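Local coordinates for protein alpha-1,2-mannosyltransferase (Ktr4), putative (Neosartorya fumigata, PDB 7BOP) that is a putative glycosyltransferase of the GT-A clan that binds guanosine-5'-diphosphate and a manganese ion, at residues 203-208 / 334-339; 219-224 / 346-351; 228-233 / 311-316; 252-257 / 277-282. All coordinates share one frame; numbering follows the deposited sequence.

Contact 1 of 4, residues 203-208 / 334-339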
# COMPACT_ATOMS: atom_id res chain seq x y z
N VAL A 203 -3.16 -10.76 15.61
CA VAL A 203 -4.46 -10.29 15.14
C VAL A 203 -5.38 -11.51 15.16
O VAL A 203 -5.08 -12.52 14.52
CB VAL A 203 -4.32 -9.66 13.75
CG1 VAL A 203 -5.68 -9.27 13.17
CG2 VAL A 203 -3.41 -8.44 13.82
N ASP A 204 -6.48 -11.40 15.89
CA ASP A 204 -7.34 -12.55 16.21
C ASP A 204 -8.70 -12.52 15.52
O ASP A 204 -9.63 -13.16 15.99
CB ASP A 204 -7.48 -12.65 17.73
CG ASP A 204 -6.18 -13.03 18.41
OD1 ASP A 204 -5.49 -13.91 17.88
OD2 ASP A 204 -5.84 -12.43 19.44
N TYR A 205 -8.80 -11.79 14.42
CA TYR A 205 -9.99 -11.80 13.57
C TYR A 205 -9.58 -11.85 12.11
O TYR A 205 -8.46 -11.48 11.74
CB TYR A 205 -10.90 -10.60 13.87
CG TYR A 205 -10.26 -9.25 13.59
CD1 TYR A 205 -9.43 -8.63 14.53
CD2 TYR A 205 -10.46 -8.61 12.36
CE1 TYR A 205 -8.83 -7.39 14.27
CE2 TYR A 205 -9.86 -7.37 12.09
CZ TYR A 205 -9.04 -6.77 13.05
OH TYR A 205 -8.45 -5.55 12.77
N ASP A 206 -10.51 -12.32 11.28
CA ASP A 206 -10.29 -12.43 9.85
C ASP A 206 -10.39 -11.03 9.22
O ASP A 206 -11.49 -10.50 9.05
CB ASP A 206 -11.32 -13.39 9.25
CG ASP A 206 -11.12 -13.64 7.78
OD1 ASP A 206 -10.48 -12.80 7.10
OD2 ASP A 206 -11.63 -14.68 7.27
N VAL A 207 -9.25 -10.45 8.87
CA VAL A 207 -9.22 -9.06 8.37
C VAL A 207 -9.93 -8.93 7.04
O VAL A 207 -10.51 -7.89 6.75
CB VAL A 207 -7.78 -8.48 8.26
CG1 VAL A 207 -7.07 -8.52 9.61
CG2 VAL A 207 -6.97 -9.18 7.18
N PHE A 208 -9.91 -9.99 6.24
CA PHE A 208 -10.58 -9.96 4.94
C PHE A 208 -12.09 -9.89 5.09
O PHE A 208 -12.74 -9.08 4.42
CB PHE A 208 -10.18 -11.16 4.08
CG PHE A 208 -8.77 -11.12 3.58
CD1 PHE A 208 -8.30 -10.03 2.83
CD2 PHE A 208 -7.91 -12.19 3.79
CE1 PHE A 208 -7.01 -10.02 2.33
CE2 PHE A 208 -6.61 -12.18 3.29
CZ PHE A 208 -6.16 -11.09 2.55
N HIS A 334 -9.86 2.43 5.77
CA HIS A 334 -9.68 2.10 7.18
C HIS A 334 -8.21 2.12 7.59
O HIS A 334 -7.35 1.58 6.88
CB HIS A 334 -10.30 0.72 7.47
CG HIS A 334 -10.03 0.21 8.85
ND1 HIS A 334 -10.55 0.80 9.98
CD2 HIS A 334 -9.34 -0.87 9.28
CE1 HIS A 334 -10.17 0.12 11.05
NE2 HIS A 334 -9.43 -0.90 10.65
N TRP A 335 -7.92 2.77 8.71
CA TRP A 335 -6.59 2.68 9.33
C TRP A 335 -6.52 1.44 10.20
O TRP A 335 -7.18 1.37 11.24
CB TRP A 335 -6.32 3.92 10.18
CG TRP A 335 -4.99 3.93 10.87
CD1 TRP A 335 -3.82 3.44 10.39
CD2 TRP A 335 -4.70 4.50 12.14
NE1 TRP A 335 -2.81 3.65 11.30
CE2 TRP A 335 -3.32 4.31 12.38
CE3 TRP A 335 -5.46 5.16 13.11
CZ2 TRP A 335 -2.70 4.73 13.55
CZ3 TRP A 335 -4.85 5.58 14.27
CH2 TRP A 335 -3.48 5.37 14.49
N PHE A 336 -5.72 0.46 9.79
CA PHE A 336 -5.50 -0.76 10.57
C PHE A 336 -4.49 -0.46 11.67
O PHE A 336 -3.37 -0.98 11.67
CB PHE A 336 -5.01 -1.91 9.67
CG PHE A 336 -6.11 -2.69 9.03
CD1 PHE A 336 -6.87 -3.57 9.79
CD2 PHE A 336 -6.40 -2.53 7.69
CE1 PHE A 336 -7.90 -4.31 9.20
CE2 PHE A 336 -7.43 -3.26 7.10
CZ PHE A 336 -8.17 -4.14 7.86
N ARG A 337 -4.91 0.34 12.63
CA ARG A 337 -4.05 0.76 13.74
C ARG A 337 -3.56 -0.42 14.57
O ARG A 337 -2.47 -0.37 15.12
CB ARG A 337 -4.76 1.77 14.63
CG ARG A 337 -5.98 1.26 15.39
CD ARG A 337 -7.05 2.33 15.47
NE ARG A 337 -6.81 3.26 16.54
CZ ARG A 337 -7.32 4.49 16.65
NH1 ARG A 337 -8.13 5.06 15.75
NH2 ARG A 337 -6.98 5.17 17.73
N ASP A 338 -4.37 -1.48 14.63
CA ASP A 338 -4.05 -2.69 15.40
C ASP A 338 -3.10 -3.67 14.74
O ASP A 338 -2.70 -4.65 15.39
CB ASP A 338 -5.35 -3.41 15.82
CG ASP A 338 -6.25 -3.78 14.63
OD1 ASP A 338 -6.33 -2.99 13.66
OD2 ASP A 338 -6.90 -4.83 14.69
N ILE A 339 -2.72 -3.45 13.48
CA ILE A 339 -1.70 -4.27 12.82
C ILE A 339 -0.35 -3.58 12.99
O ILE A 339 -0.04 -2.61 12.30
CB ILE A 339 -2.01 -4.52 11.33
CG1 ILE A 339 -3.36 -5.23 11.20
CG2 ILE A 339 -0.90 -5.36 10.70
CD1 ILE A 339 -3.81 -5.45 9.77
O HOH W 1 -8.71 -2.76 12.57

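Contact 2 of 4, residues 219-224 / 346-351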
# COMPACT_ATOMS: atom_id res chain seq x y z
N GLY A 219 -7.38 -0.65 3.25
CA GLY A 219 -6.81 -0.53 4.57
C GLY A 219 -5.33 -0.23 4.50
O GLY A 219 -4.61 -0.79 3.67
N PHE A 220 -4.88 0.66 5.40
CA PHE A 220 -3.48 1.08 5.48
C PHE A 220 -2.98 1.07 6.93
O PHE A 220 -3.77 1.03 7.86
CB PHE A 220 -3.32 2.48 4.89
CG PHE A 220 -3.86 3.58 5.75
CD1 PHE A 220 -5.22 3.88 5.75
CD2 PHE A 220 -3.01 4.34 6.56
CE1 PHE A 220 -5.73 4.90 6.54
CE2 PHE A 220 -3.52 5.36 7.36
CZ PHE A 220 -4.89 5.64 7.35
N THR A 221 -1.66 1.12 7.10
CA THR A 221 -1.05 1.29 8.43
C THR A 221 -0.25 2.58 8.59
O THR A 221 -0.21 3.11 9.69
CB THR A 221 -0.10 0.12 8.77
OG1 THR A 221 0.79 -0.09 7.68
CG2 THR A 221 -0.90 -1.15 9.03
N ILE A 222 0.39 3.06 7.53
CA ILE A 222 1.32 4.20 7.58
C ILE A 222 0.93 5.22 6.49
O ILE A 222 0.46 4.84 5.42
CB ILE A 222 2.79 3.70 7.46
CG1 ILE A 222 3.14 2.86 8.69
CG2 ILE A 222 3.79 4.85 7.30
CD1 ILE A 222 4.51 2.19 8.67
N ASN A 223 1.10 6.51 6.79
CA ASN A 223 0.67 7.60 5.90
C ASN A 223 1.81 8.62 5.87
O ASN A 223 2.14 9.20 6.90
CB ASN A 223 -0.62 8.22 6.43
CG ASN A 223 -1.35 9.08 5.40
OD1 ASN A 223 -0.79 10.05 4.87
ND2 ASN A 223 -2.60 8.74 5.13
N LEU A 224 2.42 8.80 4.70
CA LEU A 224 3.68 9.55 4.56
C LEU A 224 3.60 10.64 3.52
O LEU A 224 2.82 10.57 2.57
CB LEU A 224 4.80 8.61 4.10
CG LEU A 224 5.18 7.38 4.91
CD1 LEU A 224 6.34 6.68 4.23
CD2 LEU A 224 5.58 7.74 6.32
N TYR A 346 10.05 3.10 8.88
CA TYR A 346 8.85 3.59 9.57
C TYR A 346 8.00 2.49 10.20
O TYR A 346 8.09 1.30 9.82
CB TYR A 346 7.98 4.45 8.63
CG TYR A 346 8.72 5.60 8.01
CD1 TYR A 346 9.27 6.62 8.81
CD2 TYR A 346 8.89 5.68 6.63
CE1 TYR A 346 9.95 7.68 8.23
CE2 TYR A 346 9.55 6.75 6.05
CZ TYR A 346 10.09 7.73 6.85
OH TYR A 346 10.76 8.77 6.26
N TYR A 347 7.19 2.91 11.17
CA TYR A 347 6.46 2.00 12.06
C TYR A 347 5.01 2.43 12.26
O TYR A 347 4.71 3.62 12.28
CB TYR A 347 7.10 1.95 13.45
CG TYR A 347 8.49 1.39 13.46
CD1 TYR A 347 9.57 2.18 13.06
CD2 TYR A 347 8.74 0.09 13.86
CE1 TYR A 347 10.86 1.67 13.05
CE2 TYR A 347 10.02 -0.43 13.85
CZ TYR A 347 11.07 0.36 13.45
OH TYR A 347 12.35 -0.15 13.42
N ASN A 348 4.15 1.43 12.40
CA ASN A 348 2.86 1.57 13.05
C ASN A 348 2.90 0.59 14.22
O ASN A 348 2.78 -0.63 14.03
CB ASN A 348 1.72 1.22 12.10
CG ASN A 348 0.39 1.28 12.79
OD1 ASN A 348 -0.15 2.36 13.04
ND2 ASN A 348 -0.14 0.13 13.16
N CYS A 349 3.14 1.11 15.42
CA CYS A 349 3.22 0.26 16.63
C CYS A 349 2.16 0.68 17.64
O CYS A 349 2.33 1.69 18.34
CB CYS A 349 4.62 0.31 17.23
SG CYS A 349 4.86 -0.73 18.68
N PRO A 350 1.06 -0.09 17.72
CA PRO A 350 0.02 0.27 18.68
C PRO A 350 0.34 -0.18 20.10
O PRO A 350 1.14 -1.10 20.31
CB PRO A 350 -1.19 -0.48 18.15
CG PRO A 350 -0.61 -1.72 17.55
CD PRO A 350 0.71 -1.31 16.98
N ASN A 351 -0.27 0.49 21.06
CA ASN A 351 -0.22 0.12 22.47
C ASN A 351 -1.26 -0.98 22.73
O ASN A 351 -2.44 -0.70 22.96
CB ASN A 351 -0.45 1.33 23.36
CG ASN A 351 -0.62 0.97 24.83
OD1 ASN A 351 -0.10 -0.05 25.29
ND2 ASN A 351 -1.38 1.78 25.56
O HOH W 2 0.40 4.71 11.82

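Contact 3 of 4, residues 228-233 / 311-316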
# COMPACT_ATOMS: atom_id res chain seq x y z
N PRO A 228 8.47 15.20 -3.79
CA PRO A 228 7.82 15.92 -4.91
C PRO A 228 8.49 15.74 -6.27
O PRO A 228 7.81 15.79 -7.30
CB PRO A 228 7.89 17.40 -4.51
CG PRO A 228 8.23 17.41 -3.06
CD PRO A 228 8.92 16.13 -2.74
N LYS A 229 9.81 15.54 -6.29
CA LYS A 229 10.56 15.33 -7.54
C LYS A 229 10.14 14.08 -8.31
O LYS A 229 10.39 13.99 -9.51
CB LYS A 229 12.06 15.23 -7.28
CG LYS A 229 12.66 16.53 -6.76
CD LYS A 229 14.19 16.46 -6.65
CE LYS A 229 14.66 15.34 -5.73
NZ LYS A 229 14.10 15.39 -4.36
N THR A 230 9.54 13.09 -7.63
CA THR A 230 9.06 11.88 -8.31
C THR A 230 7.69 12.05 -8.97
O THR A 230 7.32 11.21 -9.78
CB THR A 230 8.98 10.67 -7.35
OG1 THR A 230 8.02 10.91 -6.32
CG2 THR A 230 10.35 10.41 -6.70
N VAL A 231 6.96 13.13 -8.62
CA VAL A 231 5.56 13.30 -9.03
C VAL A 231 5.16 14.72 -9.52
O VAL A 231 4.02 15.10 -9.36
CB VAL A 231 4.59 12.87 -7.89
CG1 VAL A 231 4.69 11.37 -7.64
CG2 VAL A 231 4.85 13.64 -6.60
N PRO A 232 6.09 15.48 -10.15
CA PRO A 232 5.72 16.88 -10.40
C PRO A 232 4.47 17.13 -11.28
O PRO A 232 3.75 18.07 -11.00
CB PRO A 232 6.99 17.48 -11.02
CG PRO A 232 7.73 16.33 -11.57
CD PRO A 232 7.46 15.21 -10.60
N THR A 233 4.21 16.31 -12.29
CA THR A 233 2.99 16.49 -13.11
C THR A 233 1.83 15.54 -12.78
O THR A 233 0.82 15.54 -13.48
CB THR A 233 3.28 16.42 -14.63
OG1 THR A 233 3.76 15.12 -15.00
CG2 THR A 233 4.29 17.48 -15.05
N TYR A 311 8.56 8.73 -17.53
CA TYR A 311 9.24 10.04 -17.63
C TYR A 311 9.40 10.73 -16.29
O TYR A 311 10.26 11.61 -16.13
CB TYR A 311 8.55 10.96 -18.64
CG TYR A 311 8.31 10.32 -20.00
CD1 TYR A 311 9.28 9.53 -20.62
CD2 TYR A 311 7.10 10.53 -20.68
CE1 TYR A 311 9.06 8.96 -21.87
CE2 TYR A 311 6.88 9.97 -21.93
CZ TYR A 311 7.86 9.18 -22.52
OH TYR A 311 7.63 8.62 -23.75
N GLU A 312 8.56 10.36 -15.33
CA GLU A 312 8.76 10.73 -13.94
C GLU A 312 8.86 9.40 -13.20
O GLU A 312 9.11 8.39 -13.84
CB GLU A 312 7.63 11.65 -13.47
CG GLU A 312 7.71 13.00 -14.15
CD GLU A 312 6.54 13.93 -13.89
OE1 GLU A 312 5.83 13.80 -12.85
OE2 GLU A 312 6.32 14.83 -14.73
N ARG A 313 8.69 9.38 -11.88
CA ARG A 313 8.74 8.12 -11.14
C ARG A 313 7.51 8.02 -10.25
O ARG A 313 7.62 7.87 -9.03
CB ARG A 313 10.04 8.01 -10.34
CG ARG A 313 10.40 6.58 -9.92
CD ARG A 313 10.84 6.50 -8.47
NE ARG A 313 9.74 6.83 -7.56
CZ ARG A 313 9.78 6.75 -6.24
NH1 ARG A 313 10.88 6.33 -5.61
NH2 ARG A 313 8.71 7.08 -5.53
N TRP A 314 6.35 8.12 -10.88
CA TRP A 314 5.08 8.08 -10.15
C TRP A 314 4.97 6.77 -9.40
O TRP A 314 4.94 5.71 -10.01
CB TRP A 314 3.89 8.22 -11.11
CG TRP A 314 3.78 9.56 -11.81
CD1 TRP A 314 4.44 10.71 -11.48
CD2 TRP A 314 2.94 9.88 -12.91
NE1 TRP A 314 4.08 11.72 -12.33
CE2 TRP A 314 3.15 11.24 -13.22
CE3 TRP A 314 2.04 9.14 -13.70
CZ2 TRP A 314 2.48 11.89 -14.26
CZ3 TRP A 314 1.38 9.79 -14.74
CH2 TRP A 314 1.61 11.15 -15.02
N GLY A 315 4.95 6.86 -8.06
CA GLY A 315 4.80 5.68 -7.22
C GLY A 315 3.37 5.14 -7.28
O GLY A 315 2.42 5.89 -7.50
N ASP A 316 3.22 3.84 -7.09
CA ASP A 316 1.88 3.27 -6.91
C ASP A 316 1.19 3.77 -5.64
O ASP A 316 -0.04 3.82 -5.57
CB ASP A 316 1.90 1.73 -6.93
CG ASP A 316 2.83 1.15 -5.91
OD1 ASP A 316 4.03 1.09 -6.19
OD2 ASP A 316 2.34 0.77 -4.83
O HOH W 3 6.23 8.65 -6.03

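Contact 4 of 4, residues 252-257 / 277-282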
# COMPACT_ATOMS: atom_id res chain seq x y z
N ASN A 252 -17.97 11.66 -0.81
CA ASN A 252 -17.15 11.54 0.39
C ASN A 252 -15.68 11.35 -0.03
O ASN A 252 -15.10 10.26 0.08
CB ASN A 252 -17.64 10.39 1.27
CG ASN A 252 -17.12 10.46 2.69
OD1 ASN A 252 -16.46 11.42 3.09
ND2 ASN A 252 -17.41 9.43 3.46
N ASN A 253 -15.09 12.45 -0.50
CA ASN A 253 -13.77 12.46 -1.09
C ASN A 253 -12.74 13.04 -0.13
O ASN A 253 -13.10 13.65 0.88
CB ASN A 253 -13.77 13.20 -2.44
CG ASN A 253 -14.01 14.70 -2.31
OD1 ASN A 253 -13.24 15.42 -1.66
ND2 ASN A 253 -15.06 15.19 -2.94
N MET A 254 -11.47 12.86 -0.46
CA MET A 254 -10.37 13.32 0.38
C MET A 254 -9.65 14.53 -0.23
O MET A 254 -8.43 14.69 -0.05
CB MET A 254 -9.36 12.17 0.57
CG MET A 254 -9.95 10.90 1.15
SD MET A 254 -8.70 9.60 1.23
CE MET A 254 -9.71 8.18 1.64
N MET A 255 -10.38 15.42 -0.90
CA MET A 255 -9.76 16.58 -1.55
C MET A 255 -8.93 17.43 -0.58
O MET A 255 -7.85 17.86 -0.93
CB MET A 255 -10.82 17.46 -2.24
CG MET A 255 -10.27 18.49 -3.22
SD MET A 255 -9.45 17.76 -4.65
CE MET A 255 -10.86 17.02 -5.50
N GLY A 256 -9.44 17.63 0.64
CA GLY A 256 -8.74 18.39 1.68
C GLY A 256 -7.38 17.81 2.03
O GLY A 256 -6.42 18.54 2.18
N TRP A 257 -7.31 16.50 2.16
CA TRP A 257 -6.03 15.82 2.41
C TRP A 257 -5.12 15.86 1.20
O TRP A 257 -3.92 16.16 1.32
CB TRP A 257 -6.29 14.37 2.83
CG TRP A 257 -5.06 13.54 3.02
CD1 TRP A 257 -4.02 13.76 3.88
CD2 TRP A 257 -4.79 12.30 2.36
NE1 TRP A 257 -3.10 12.74 3.78
CE2 TRP A 257 -3.54 11.84 2.85
CE3 TRP A 257 -5.47 11.54 1.40
CZ2 TRP A 257 -2.97 10.65 2.40
CZ3 TRP A 257 -4.89 10.36 0.96
CH2 TRP A 257 -3.65 9.93 1.46
N CYS A 277 1.07 13.37 0.14
CA CYS A 277 0.74 12.39 1.16
C CYS A 277 0.08 11.17 0.53
O CYS A 277 -0.70 11.28 -0.42
CB CYS A 277 -0.14 12.99 2.24
SG CYS A 277 0.74 14.24 3.19
N HIS A 278 0.42 10.01 1.08
CA HIS A 278 -0.02 8.77 0.51
C HIS A 278 -0.04 7.70 1.57
O HIS A 278 0.71 7.74 2.55
CB HIS A 278 0.91 8.36 -0.65
CG HIS A 278 2.34 8.20 -0.25
ND1 HIS A 278 3.23 9.25 -0.24
CD2 HIS A 278 3.05 7.10 0.12
CE1 HIS A 278 4.43 8.81 0.13
NE2 HIS A 278 4.34 7.51 0.34
N PHE A 279 -0.92 6.74 1.35
CA PHE A 279 -0.94 5.51 2.13
C PHE A 279 0.29 4.74 1.70
O PHE A 279 0.59 4.68 0.50
CB PHE A 279 -2.20 4.71 1.80
CG PHE A 279 -3.47 5.49 1.99
CD1 PHE A 279 -3.84 5.95 3.25
CD2 PHE A 279 -4.31 5.76 0.91
CE1 PHE A 279 -5.01 6.67 3.43
CE2 PHE A 279 -5.48 6.47 1.08
CZ PHE A 279 -5.84 6.92 2.34
N TRP A 280 1.04 4.19 2.65
CA TRP A 280 2.33 3.62 2.31
C TRP A 280 2.12 2.20 1.81
O TRP A 280 2.03 1.25 2.58
CB TRP A 280 3.30 3.68 3.50
CG TRP A 280 4.73 3.67 3.10
CD1 TRP A 280 5.26 4.12 1.91
CD2 TRP A 280 5.84 3.24 3.89
NE1 TRP A 280 6.62 3.97 1.91
CE2 TRP A 280 7.01 3.45 3.11
CE3 TRP A 280 5.97 2.69 5.16
CZ2 TRP A 280 8.29 3.12 3.57
CZ3 TRP A 280 7.24 2.37 5.63
CH2 TRP A 280 8.38 2.58 4.83
N SER A 281 2.08 2.09 0.48
CA SER A 281 1.52 0.93 -0.22
C SER A 281 2.27 -0.40 -0.11
O SER A 281 1.75 -1.42 -0.57
CB SER A 281 1.34 1.27 -1.69
OG SER A 281 2.60 1.41 -2.31
N ASN A 282 3.48 -0.41 0.44
CA ASN A 282 4.13 -1.70 0.74
C ASN A 282 3.24 -2.61 1.60
O ASN A 282 3.31 -3.84 1.48
CB ASN A 282 5.52 -1.53 1.35
CG ASN A 282 5.54 -0.56 2.51
OD1 ASN A 282 5.02 -0.82 3.59
ND2 ASN A 282 6.17 0.58 2.28
O HOH W 4 -2.66 13.29 -0.06

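Contact 1 of 4, residues 203-208 / 334-339
Tyr205 and Asp338 meet tip to tip. Tyr205 OH donates to Asp338 OD2 at 2.6 Å and uses the syn lone pair of that oxygen. The ring and carboxylate planes lie only 4° apart, and OD2 sits at the ring edge, in its plane. A water donates to Tyr205 OH at 2.8 Å and to Asp338 OD1 at 2.6 Å. The same water sits 2.8 Å from His334 NE2, at the edge of the imidazole. Val207 CB approaches Phe336 CE1 at 4.3 Å, and Val203 CG2 lies 4.1 Å from Ile339 CG1. In the next shell, His334 CD2 packs over the centre of the Phe336 ring, and His334 ND1 bonds to His386 O. The type I turn from Phe336 to Ile339 carries Asp338, whose CG lies between its backbone N and carbonyl carbon (chi1 56°), turning the carboxylate toward Tyr205. Asp206 is the N-cap of helix 207-213, with a weak bond from Phe208 N to OD1. The contact joins the start of this helix to the turn that leaves strand 333-335. Ile285 of strand 284-287 touches both sides. Two donors on one carboxylate, one a short phenol bond, would probably favour the charged form of Asp338.

Contact 2 of 4, residues 219-224 / 346-351
Leu224 turns both of its methyls onto the Tyr346 ring. Leu224 CD2 stands over one face, 4.1 Å from the centroid of the Tyr346 ring and 19° off the normal, a CH-pi contact. Leu224 CD1 reaches the ring at Tyr346 CD2, 3.6 Å away. Ile222 works differently. Its CG1 is anti to the carbonyl carbon and its chain runs on extended (chi2 175°), which lays Ile222 CD1 against the backbone, 3.6 Å from Tyr347 C. The Ile222 and Asn348 side chains run antiparallel alongside each other, with Ile222 CG1 4.0 Å from Asn348 CB. Strand 218-224 belongs to the large mixed sheet of this GT-A fold, whereas strand 346-348 is an outer strand of a small antiparallel sheet. Side chains and one water, not a backbone ladder, therefore join the two. The water donates to Thr221 O and to Asn348 OD1, 2.7 Å from each, and so bridges two acceptors. Asn348 CG, anti to the backbone N (chi1 177°), extends toward this water, while ND2 on the same amide donates to Ile339 O and Arg337 O. Thr221 O also accepts from Trp335 NE1. Beyond the contact, Tyr346 stacks on Phe363 and meets Trp280 edge-to-face.

Contact 3 of 4, residues 228-233 / 311-316
Glu312 grips Thr233 with both carboxylate oxygens. Glu312 OE1 accepts from Thr233 N at 3.0 Å in a nearly straight bond (169°), met on the syn side. Glu312 OE2 accepts from Thr233 OG1 at 2.6 Å, with the hydroxyl above the carboxylate plane. Glu312 OE1 has a second donor, Trp314 NE1 at 2.8 Å, which also comes from above that plane. Three bonds therefore fix the carboxylate. The Glu312 chain is extended beyond CG (chi2 172°), which takes the acid to Pro232 and Thr233. Further along, Arg313 N donates to Thr230 O at 3.1 Å. The Thr230 and Arg313 side chains lie side by side, and Thr230 CG2 sits over one face of the guanidinium. A water donates to Thr230 OG1 at 2.9 Å and accepts from Arg313 NH2 and Gly315 N, each at 3.0 Å. Thr230 OG1 is also bonded to Asp227 O. Val231 CG1 packs on Trp314 CD1 at 3.9 Å. Thr233 and Gly315 are the N-cap residues of helices 234-244 and 316-327. The start of the first helix may steady the negative charge of Glu312. Arg313 touches Tyr167, a residue of the guanosine-5'-diphosphate pocket, and its side chain lies about 6 Å from that ligand. This is a pairing of two loops that lead into helices, beside the nucleotide site of a GT-A fold.

Contact 4 of 4, residues 252-257 / 277-282
The carbonyl oxygen of Cys277 lies beside the Trp257 indole and is gripped by two donors. One is a water at 2.8 Å from Cys277 O; the other is the hydroxyl of Tyr274. The water rests over the centre of one indole face and also donates weakly to Trp257 O at 3.4 Å. Trp257 O has a further partner in Ser275 OG. The indole makes most of the remaining contact. Trp257 CG is anti to the backbone N (chi1 175°), which sends the ring off the helix toward 277-279. Trp257 NE1 comes within 3.3 Å of Cys277 CB, and Cys277 SG stands obliquely to the five-membered ring, 5.0 Å from its centroid. Trp257 CH2 lies over a face of Phe279, near the rim, 3.8 Å from Phe279 CZ. The two ring planes are inclined at 39°. Met254 reaches Phe279 tip to tip with an extended chain. Met254 SD is at the edge of the Phe279 ring, 5.4 Å from its centroid, a Met-aromatic contact. Just ahead of helix 255-258, Met255 N donates to Asn253 OD1 at 3.0 Å in an Asx turn. Strand 278-279 pairs with strand 218-224, and Cys277 is disulfide-bonded to Cys375. The contact packs the start of a short helix on the sheet through aromatic and sulfur groups, while its buried carbonyls are satisfied by water and hydroxyls.

Overall arrangement
Contacts 1, 2 and 4 are buried and all reach the large mixed sheet. Contact 3 is partly buried and lies on the opposite side of the chain's centre from contact 1, about 31 Å away between centres. Strand 218-224 ties three together: Phe336 N of contact 1 probably bonds to Phe220 O of contact 2, and His278 N of contact 4 to Leu224 O. Contacts 3 and 4 meet through Asp316 OD2 and Ser281 OG. A water bridges all four contacts. Contacts 2 and 4, mainly apolar and aromatic, alone lack a direct hydrogen bond between their segments. Contact 1 has a phenol-carboxylate bond at its partly exposed Asp338. Contact 3 relies most on direct hydrogen bonds.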